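Local coordinates for ketosynthase (Streptomyces sp. MSC090213JE08, PDB 6KXE), which probably acts as a 3-oxoacyl-[acyl-carrier-protein] synthase, extending acyl chains by condensation, at residues V21-S26 with A244-L249; A197-V202 with L237-E242; V282-V287 with A308-A313. All coordinates share one frame; numbering follows the deposited sequence.

Interaction 1 of 3, residues V21-S26 with A244-L249; sequences VITGWS and AERPPL
V21 lies alongside P248, and the two side chains point the same way. V21 CB is 3.6 Å from P248 CB, and V21 CG1 lies almost as near to the same ring carbon. V21 CG2 reaches back to A244 CB, at 4.2 Å.

I22 joins the segments through its backbone. L249 N donates to I22 O at 2.8 Å. The I22 side chain leads away and packs on I337 and L341 of helix 332-346.

T23 lies across from P248, and T23 CA to P248 CA, at 4.7 Å, is the nearest such pair across the contact. T23 OG1 stands between the backbone N and the carbonyl carbon (chi1 59°) and bonds to E239. This torsion leaves CG2 beside the backbone N, with T23 CG2 4.1 Å from A244 CB. T23 CB also rests on R246 CB. Beyond CB the R246 chain bends away, and its NH1 forms a salt bridge with E239. One guanidinium face lies over E245 CB. A water donates to both T23 O and P247 O, 2.7 Å from each.

Residues 244-249 connect strands 232-240 and 250-259, both antiparallel neighbours of strand 20-29. The connection is consistent with the link between the two halves of a thiolase fold.

Further along, L249 CD1 slides past the backbone at G24 N, 3.9 Å away. It then meets W25 at the ring edge, in the plane of the indole, with CD1 of L249 3.8 Å from CD1 of W25. The two side chains cross at about a right angle. W25 also packs on A338 and L341 of helix 332-346.

Interaction 2 of 3, residues A197-V202 with L237-E242; sequences ATKYLV and LVEQAE
Y200 and V238 form an antiparallel hydrogen-bonded pair. Y200 N donates to V238 O at 2.9 Å, and V238 N donates to Y200 O at 2.8 Å. Each carbonyl also meets a CA-H group: K199 CA is 3.2 Å from V238 O, and L237 CA is 3.4 Å from Y200 O. Each oxygen thus takes one N-H bond and one weaker CA-H contact.

Toward T198 and Q240, where the strand pairing ends, a water bridges the backbones. It donates to T198 O at 2.6 Å and accepts from Q240 N at 2.9 Å.

K199 and E239 lie side by side, pointing the same way, but they do not form a salt bridge. Their aliphatic parts touch, with K199 CG 4.0 Å from E239 CG. The lysine chain is bent at its last two torsions (chi4 63°). This carries NZ to the carbonyl of A109. The E239 carboxylate is well supplied. OE2 takes the hydroxyl of T23 and the guanidinium of R246, and OE1 takes the backbone N of E245. An alanine in place of E239 would probably leave R246 NH1 without its carboxylate, with T23 OG1 and E245 N also losing their partner.

On the other face of the sheet, V202 CG2 meets V238 CG2 at 3.9 Å, the two side chains crossing obliquely. The ring of Y200 turns away from V238 and packs on A188, L191 and M192 of helix 180-193. L201 and L237, a non-hydrogen-bonded pair, share the face of K199 and E239.

Strand 199-206 pairs with 232-240 on one side and runs parallel to 114-119 on the other. One antiparallel strand set among parallel ones is characteristic of the N-terminal half of the thiolase fold.

Interaction 3 of 3, residues V282-V287 with A308-A313; sequences VDAGEV and AALVPA
D283 N donates to E286 OE2 at 2.8 Å, in a nearly straight bond (170°) that arrives from above the carboxylate plane. This bond braces the short 3-10 turn at 284-286, the part of 282-287 that meets 308-313. Within the turn V287 N donates to A284 O at 3.1 Å.

P312 comes against the same turn from across the contact. P312 CD packs against A284 O at 3.2 Å. P312 CG lies 3.6 Å from V287 O and also touches G285 O. The proline ring meets all three oxygens through carbon atoms, and so by packing.

A284 CB points toward 308-313 and lies 3.2 Å from L310 O. V287 and V311 meet through their methyl groups. CG1 of V287, anti to its backbone N (chi1 174°), reaches CG1 of V311 at 4.1 Å.

The contact joins the turn after helix 265-280 to the exit of helix 298-310. L310 packs on A273 and R274 of helix 265-280. V287 leads into strand 287-291 and touches L277 of that helix, I354 and L356 of strand 354-360, and A315 of helix 313-316.

How the interactions relate
From the N terminus, strand 20-29 comes first. Its contact with 244-249, interaction 1, closes a loop of more than 200 residues. Interaction 2 falls within that loop and closes a much shorter one, from strand 199-206 to strand 232-240. The two contacts touch, and their centres are 8 Å apart. Strand 232-240 lies between 199-206 and 20-29 in the sheet, and E239 is shared ground. Interaction 3 opens later in the chain, after both have closed. It ties the turn after helix 265-280 to the end of helix 298-310. Its nearest atoms are about 14 Å from interaction 1 and about 16 Å from interaction 2.

Interaction 1 of 3, residues V21-S26 with A244-L249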
loop_
_atom_site.group_PDB
_atom_site.type_symbol
_atom_site.label_atom_id
_atom_site.label_comp_id
_atom_site.label_asym_id
_atom_site.label_seq_id
_atom_site.Cartn_x
_atom_site.Cartn_y
_atom_site.Cartn_z
ATOM N N VAL B 21 4.199 -15.750 16.062
ATOM C CA VAL B 21 3.085 -16.685 16.342
ATOM C C VAL B 21 1.778 -15.939 16.212
ATOM O O VAL B 21 1.698 -14.798 16.653
ATOM C CB VAL B 21 3.222 -17.359 17.715
ATOM C CG1 VAL B 21 4.388 -18.323 17.704
ATOM C CG2 VAL B 21 3.325 -16.370 18.845
ATOM N N ILE B 22 0.785 -16.594 15.642
ATOM C CA ILE B 22 -0.610 -16.096 15.624
ATOM C C ILE B 22 -1.254 -16.524 16.927
ATOM O O ILE B 22 -1.227 -17.740 17.193
ATOM C CB ILE B 22 -1.376 -16.661 14.424
ATOM C CG1 ILE B 22 -0.789 -16.138 13.108
ATOM C CG2 ILE B 22 -2.857 -16.359 14.548
ATOM C CD1 ILE B 22 -1.218 -16.926 11.898
ATOM N N THR B 23 -1.781 -15.584 17.711
ATOM C CA THR B 23 -2.320 -15.897 19.059
ATOM C C THR B 23 -3.805 -15.619 19.075
ATOM O O THR B 23 -4.442 -15.936 20.069
ATOM C CB THR B 23 -1.577 -15.142 20.161
ATOM O OG1 THR B 23 -1.739 -13.760 19.843
ATOM C CG2 THR B 23 -0.110 -15.515 20.240
ATOM N N GLY B 24 -4.363 -15.159 17.966
ATOM C CA GLY B 24 -5.802 -14.906 17.926
ATOM C C GLY B 24 -6.243 -14.581 16.535
ATOM O O GLY B 24 -5.410 -14.244 15.687
ATOM N N TRP B 25 -7.527 -14.709 16.287
ATOM C CA TRP B 25 -8.065 -14.461 14.937
ATOM C C TRP B 25 -9.506 -14.043 15.065
ATOM O O TRP B 25 -10.142 -14.349 16.082
ATOM C CB TRP B 25 -7.873 -15.676 14.010
ATOM C CG TRP B 25 -8.648 -16.913 14.329
ATOM C CD1 TRP B 25 -8.263 -17.884 15.200
ATOM C CD2 TRP B 25 -9.864 -17.378 13.712
ATOM N NE1 TRP B 25 -9.176 -18.901 15.206
ATOM C CE2 TRP B 25 -10.176 -18.616 14.316
ATOM C CE3 TRP B 25 -10.746 -16.861 12.761
ATOM C CZ2 TRP B 25 -11.298 -19.363 13.959
ATOM C CZ3 TRP B 25 -11.851 -17.602 12.389
ATOM C CH2 TRP B 25 -12.140 -18.828 13.004
ATOM N N SER B 26 -10.015 -13.424 14.020
ATOM C CA SER B 26 -11.435 -13.068 13.916
ATOM C C SER B 26 -11.811 -12.962 12.450
ATOM O O SER B 26 -10.937 -12.869 11.574
ATOM C CB SER B 26 -11.792 -11.794 14.682
ATOM O OG SER B 26 -11.406 -10.666 13.945
ATOM N N ALA B 244 4.838 -13.854 23.850
ATOM C CA ALA B 244 3.379 -14.013 23.669
ATOM C C ALA B 244 2.657 -14.005 25.018
ATOM O O ALA B 244 3.014 -14.815 25.895
ATOM C CB ALA B 244 3.037 -15.256 22.892
ATOM N N GLU B 245 1.588 -13.198 25.079
ATOM C CA GLU B 245 0.741 -12.947 26.271
ATOM C C GLU B 245 -0.443 -13.932 26.240
ATOM O O GLU B 245 -1.364 -13.759 27.063
ATOM C CB GLU B 245 0.338 -11.461 26.280
ATOM C CG GLU B 245 1.527 -10.496 26.267
ATOM C CD GLU B 245 1.260 -9.016 26.558
ATOM O OE1 GLU B 245 0.095 -8.548 26.436
ATOM O OE2 GLU B 245 2.230 -8.322 26.913
ATOM N N ARG B 246 -0.387 -14.936 25.348
ATOM C CA ARG B 246 -1.459 -15.922 25.033
ATOM C C ARG B 246 -0.828 -17.173 24.414
ATOM O O ARG B 246 0.287 -17.117 23.880
ATOM C CB ARG B 246 -2.439 -15.348 24.007
ATOM C CG ARG B 246 -3.382 -14.271 24.521
ATOM C CD ARG B 246 -3.403 -13.018 23.655
ATOM N NE ARG B 246 -3.506 -11.815 24.497
ATOM C CZ ARG B 246 -2.715 -10.734 24.432
ATOM N NH1 ARG B 246 -1.759 -10.666 23.512
ATOM N NH2 ARG B 246 -2.913 -9.707 25.264
ATOM N N PRO B 247 -1.505 -18.342 24.440
ATOM C CA PRO B 247 -0.970 -19.536 23.789
ATOM C C PRO B 247 -0.883 -19.363 22.265
ATOM O O PRO B 247 -1.862 -18.964 21.644
ATOM C CB PRO B 247 -1.991 -20.625 24.174
ATOM C CG PRO B 247 -2.699 -20.060 25.397
ATOM C CD PRO B 247 -2.800 -18.584 25.092
ATOM N N PRO B 248 0.263 -19.688 21.615
ATOM C CA PRO B 248 0.353 -19.643 20.159
ATOM C C PRO B 248 -0.606 -20.646 19.508
ATOM O O PRO B 248 -0.675 -21.790 19.923
ATOM C CB PRO B 248 1.823 -19.932 19.880
ATOM C CG PRO B 248 2.299 -20.714 21.078
ATOM C CD PRO B 248 1.546 -20.087 22.230
ATOM N N LEU B 249 -1.375 -20.186 18.522
ATOM C CA LEU B 249 -2.200 -21.072 17.680
ATOM C C LEU B 249 -1.335 -21.636 16.562
ATOM O O LEU B 249 -1.519 -22.781 16.210
ATOM C CB LEU B 249 -3.395 -20.299 17.139
ATOM C CG LEU B 249 -4.276 -19.670 18.221
ATOM C CD1 LEU B 249 -5.415 -18.921 17.572
ATOM C CD2 LEU B 249 -4.824 -20.701 19.210
HETATM O O HOH W 1 -4.346 -17.835 21.938
#

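Interaction 2 of 3, residues A197-V202 with L237-E242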
loop_
_atom_site.group_PDB
_atom_site.type_symbol
_atom_site.label_atom_id
_atom_site.label_comp_id
_atom_site.label_asym_id
_atom_site.label_seq_id
_atom_site.Cartn_x
_atom_site.Cartn_y
_atom_site.Cartn_z
ATOM N N ALA B 197 7.501 -3.123 16.020
ATOM C CA ALA B 197 6.252 -3.505 16.679
ATOM C C ALA B 197 6.518 -4.769 17.481
ATOM O O ALA B 197 7.372 -5.577 17.053
ATOM C CB ALA B 197 5.179 -3.698 15.642
ATOM N N THR B 198 5.820 -4.931 18.592
ATOM C CA THR B 198 5.899 -6.146 19.453
ATOM C C THR B 198 4.682 -7.018 19.176
ATOM O O THR B 198 4.723 -8.213 19.496
ATOM C CB THR B 198 5.993 -5.785 20.940
ATOM O OG1 THR B 198 4.894 -4.911 21.219
ATOM C CG2 THR B 198 7.332 -5.158 21.284
ATOM N N LYS B 199 3.626 -6.432 18.638
ATOM C CA LYS B 199 2.379 -7.154 18.310
ATOM C C LYS B 199 1.864 -6.540 17.011
ATOM O O LYS B 199 2.159 -5.372 16.765
ATOM C CB LYS B 199 1.312 -6.966 19.390
ATOM C CG LYS B 199 1.566 -7.661 20.712
ATOM C CD LYS B 199 0.292 -7.897 21.492
ATOM C CE LYS B 199 0.415 -7.550 22.951
ATOM N NZ LYS B 199 0.683 -6.100 23.132
ATOM N N TYR B 200 1.039 -7.266 16.278
ATOM C CA TYR B 200 0.444 -6.799 15.011
ATOM C C TYR B 200 -0.951 -7.369 14.850
ATOM O O TYR B 200 -1.190 -8.551 15.147
ATOM C CB TYR B 200 1.291 -7.251 13.826
ATOM C CG TYR B 200 1.936 -6.132 13.065
ATOM C CD1 TYR B 200 1.233 -5.379 12.150
ATOM C CD2 TYR B 200 3.276 -5.843 13.236
ATOM C CE1 TYR B 200 1.826 -4.327 11.467
ATOM C CE2 TYR B 200 3.878 -4.796 12.562
ATOM C CZ TYR B 200 3.164 -4.053 11.655
ATOM O OH TYR B 200 3.834 -3.042 11.018
ATOM N N LEU B 201 -1.845 -6.503 14.404
ATOM C CA LEU B 201 -3.118 -6.853 13.767
ATOM C C LEU B 201 -2.836 -6.954 12.270
ATOM O O LEU B 201 -2.408 -5.913 11.638
ATOM C CB LEU B 201 -4.212 -5.819 14.033
ATOM C CG LEU B 201 -4.820 -5.782 15.431
ATOM C CD1 LEU B 201 -3.850 -5.224 16.434
ATOM C CD2 LEU B 201 -6.111 -4.963 15.432
ATOM N N VAL B 202 -3.051 -8.143 11.726
ATOM C CA VAL B 202 -2.731 -8.472 10.306
ATOM C C VAL B 202 -3.978 -9.070 9.690
ATOM O O VAL B 202 -4.544 -10.024 10.281
ATOM C CB VAL B 202 -1.580 -9.485 10.218
ATOM C CG1 VAL B 202 -1.327 -9.929 8.776
ATOM C CG2 VAL B 202 -0.332 -8.962 10.901
ATOM N N LEU B 237 -4.002 -11.789 15.310
ATOM C CA LEU B 237 -3.131 -11.137 16.292
ATOM C C LEU B 237 -1.822 -11.887 16.196
ATOM O O LEU B 237 -1.844 -13.127 16.342
ATOM C CB LEU B 237 -3.766 -11.226 17.687
ATOM C CG LEU B 237 -2.890 -10.732 18.839
ATOM C CD1 LEU B 237 -2.631 -9.263 18.708
ATOM C CD2 LEU B 237 -3.547 -11.074 20.180
ATOM N N VAL B 238 -0.727 -11.175 15.971
ATOM C CA VAL B 238 0.623 -11.762 15.759
ATOM C C VAL B 238 1.557 -11.205 16.830
ATOM O O VAL B 238 1.528 -9.987 17.091
ATOM C CB VAL B 238 1.143 -11.499 14.333
ATOM C CG1 VAL B 238 2.527 -12.101 14.104
ATOM C CG2 VAL B 238 0.140 -11.978 13.298
ATOM N N GLU B 239 2.307 -12.102 17.470
ATOM C CA GLU B 239 3.218 -11.765 18.578
ATOM C C GLU B 239 4.543 -12.497 18.351
ATOM O O GLU B 239 4.597 -13.377 17.489
ATOM C CB GLU B 239 2.598 -12.178 19.913
ATOM C CG GLU B 239 1.207 -11.622 20.170
ATOM C CD GLU B 239 0.664 -11.888 21.558
ATOM O OE1 GLU B 239 1.328 -11.509 22.525
ATOM O OE2 GLU B 239 -0.463 -12.386 21.665
ATOM N N GLN B 240 5.601 -12.099 19.046
ATOM C CA GLN B 240 6.878 -12.858 19.043
ATOM C C GLN B 240 6.721 -14.048 19.997
ATOM O O GLN B 240 6.106 -13.864 21.054
ATOM C CB GLN B 240 8.049 -11.939 19.390
ATOM C CG GLN B 240 8.076 -10.696 18.512
ATOM C CD GLN B 240 9.425 -10.456 17.885
ATOM O OE1 GLN B 240 10.372 -10.074 18.566
ATOM N NE2 GLN B 240 9.518 -10.686 16.583
ATOM N N ALA B 241 7.194 -15.238 19.605
ATOM C CA ALA B 241 6.973 -16.509 20.336
ATOM C C ALA B 241 7.373 -16.340 21.809
ATOM O O ALA B 241 6.552 -16.673 22.694
ATOM C CB ALA B 241 7.743 -17.628 19.677
ATOM N N GLU B 242 8.566 -15.791 22.038
ATOM C CA GLU B 242 9.197 -15.624 23.378
ATOM C C GLU B 242 8.309 -14.754 24.284
ATOM O O GLU B 242 8.251 -15.059 25.479
ATOM C CB GLU B 242 10.613 -15.048 23.242
ATOM C CG GLU B 242 10.690 -13.688 22.546
ATOM C CD GLU B 242 10.934 -13.680 21.036
ATOM O OE1 GLU B 242 10.756 -14.745 20.373
ATOM O OE2 GLU B 242 11.302 -12.592 20.507
HETATM O O HOH W 2 5.408 -10.068 21.125
#

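Interaction 3 of 3, residues V282-V287 with A308-A313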
loop_
_atom_site.group_PDB
_atom_site.type_symbol
_atom_site.label_atom_id
_atom_site.label_comp_id
_atom_site.label_asym_id
_atom_site.label_seq_id
_atom_site.Cartn_x
_atom_site.Cartn_y
_atom_site.Cartn_z
ATOM N N VAL B 282 11.209 -27.905 6.205
ATOM C CA VAL B 282 10.261 -29.062 6.188
ATOM C C VAL B 282 10.139 -29.665 4.779
ATOM O O VAL B 282 10.223 -28.941 3.788
ATOM C CB VAL B 282 8.875 -28.672 6.733
ATOM C CG1 VAL B 282 8.969 -28.073 8.124
ATOM C CG2 VAL B 282 8.137 -27.732 5.806
ATOM N N ASP B 283 9.860 -30.965 4.730
ATOM C CA ASP B 283 9.593 -31.744 3.503
ATOM C C ASP B 283 8.114 -31.540 3.140
ATOM O O ASP B 283 7.285 -31.401 4.076
ATOM C CB ASP B 283 9.827 -33.245 3.710
ATOM C CG ASP B 283 11.261 -33.724 3.850
ATOM O OD1 ASP B 283 12.188 -32.999 3.424
ATOM O OD2 ASP B 283 11.431 -34.856 4.358
ATOM N N ALA B 284 7.799 -31.510 1.844
ATOM C CA ALA B 284 6.413 -31.472 1.307
ATOM C C ALA B 284 5.576 -32.589 1.932
ATOM O O ALA B 284 4.383 -32.355 2.201
ATOM C CB ALA B 284 6.400 -31.585 -0.198
ATOM N N GLY B 285 6.185 -33.749 2.189
ATOM C CA GLY B 285 5.479 -34.903 2.775
ATOM C C GLY B 285 5.021 -34.655 4.196
ATOM O O GLY B 285 4.147 -35.430 4.657
ATOM N N GLU B 286 5.514 -33.594 4.864
ATOM C CA GLU B 286 5.109 -33.241 6.256
ATOM C C GLU B 286 3.814 -32.409 6.267
ATOM O O GLU B 286 3.251 -32.199 7.343
ATOM C CB GLU B 286 6.195 -32.433 6.969
ATOM C CG GLU B 286 7.484 -33.206 7.179
ATOM C CD GLU B 286 8.553 -32.386 7.880
ATOM O OE1 GLU B 286 8.304 -31.958 9.015
ATOM O OE2 GLU B 286 9.577 -32.112 7.259
ATOM N N VAL B 287 3.414 -31.884 5.120
ATOM C CA VAL B 287 2.267 -30.953 5.033
ATOM C C VAL B 287 0.977 -31.709 5.404
ATOM O O VAL B 287 0.632 -32.711 4.757
ATOM C CB VAL B 287 2.210 -30.246 3.673
ATOM C CG1 VAL B 287 0.947 -29.419 3.559
ATOM C CG2 VAL B 287 3.430 -29.363 3.487
ATOM N N ALA B 308 -1.822 -30.351 -5.840
ATOM C CA ALA B 308 -2.306 -31.755 -5.821
ATOM C C ALA B 308 -1.160 -32.723 -6.134
ATOM O O ALA B 308 -1.259 -33.915 -5.726
ATOM C CB ALA B 308 -3.472 -31.943 -6.765
ATOM N N ALA B 309 -0.127 -32.240 -6.839
ATOM C CA ALA B 309 1.112 -32.971 -7.179
ATOM C C ALA B 309 2.178 -32.806 -6.079
ATOM O O ALA B 309 3.077 -33.671 -5.969
ATOM C CB ALA B 309 1.618 -32.463 -8.504
ATOM N N LEU B 310 2.168 -31.702 -5.332
ATOM C CA LEU B 310 3.320 -31.304 -4.474
ATOM C C LEU B 310 3.196 -31.837 -3.050
ATOM O O LEU B 310 4.225 -32.123 -2.459
ATOM C CB LEU B 310 3.440 -29.777 -4.428
ATOM C CG LEU B 310 4.516 -29.261 -3.483
ATOM C CD1 LEU B 310 5.852 -29.349 -4.164
ATOM C CD2 LEU B 310 4.252 -27.849 -3.022
ATOM N N VAL B 311 2.003 -31.784 -2.471
ATOM C CA VAL B 311 1.750 -32.087 -1.035
ATOM C C VAL B 311 0.953 -33.377 -0.989
ATOM O O VAL B 311 0.369 -33.765 -1.989
ATOM C CB VAL B 311 1.003 -30.937 -0.313
ATOM C CG1 VAL B 311 1.794 -29.637 -0.456
ATOM C CG2 VAL B 311 -0.420 -30.754 -0.831
ATOM N N PRO B 312 0.894 -34.069 0.162
ATOM C CA PRO B 312 0.048 -35.259 0.308
ATOM C C PRO B 312 -1.397 -34.990 -0.062
ATOM O O PRO B 312 -1.895 -33.933 0.287
ATOM C CB PRO B 312 0.121 -35.569 1.800
ATOM C CG PRO B 312 1.477 -35.069 2.186
ATOM C CD PRO B 312 1.627 -33.779 1.396
ATOM N N ALA B 313 -2.044 -35.892 -0.791
ATOM C CA ALA B 313 -3.464 -35.685 -1.158
ATOM C C ALA B 313 -4.280 -35.429 0.121
ATOM O O ALA B 313 -5.190 -34.600 0.054
ATOM C CB ALA B 313 -3.996 -36.832 -1.959
#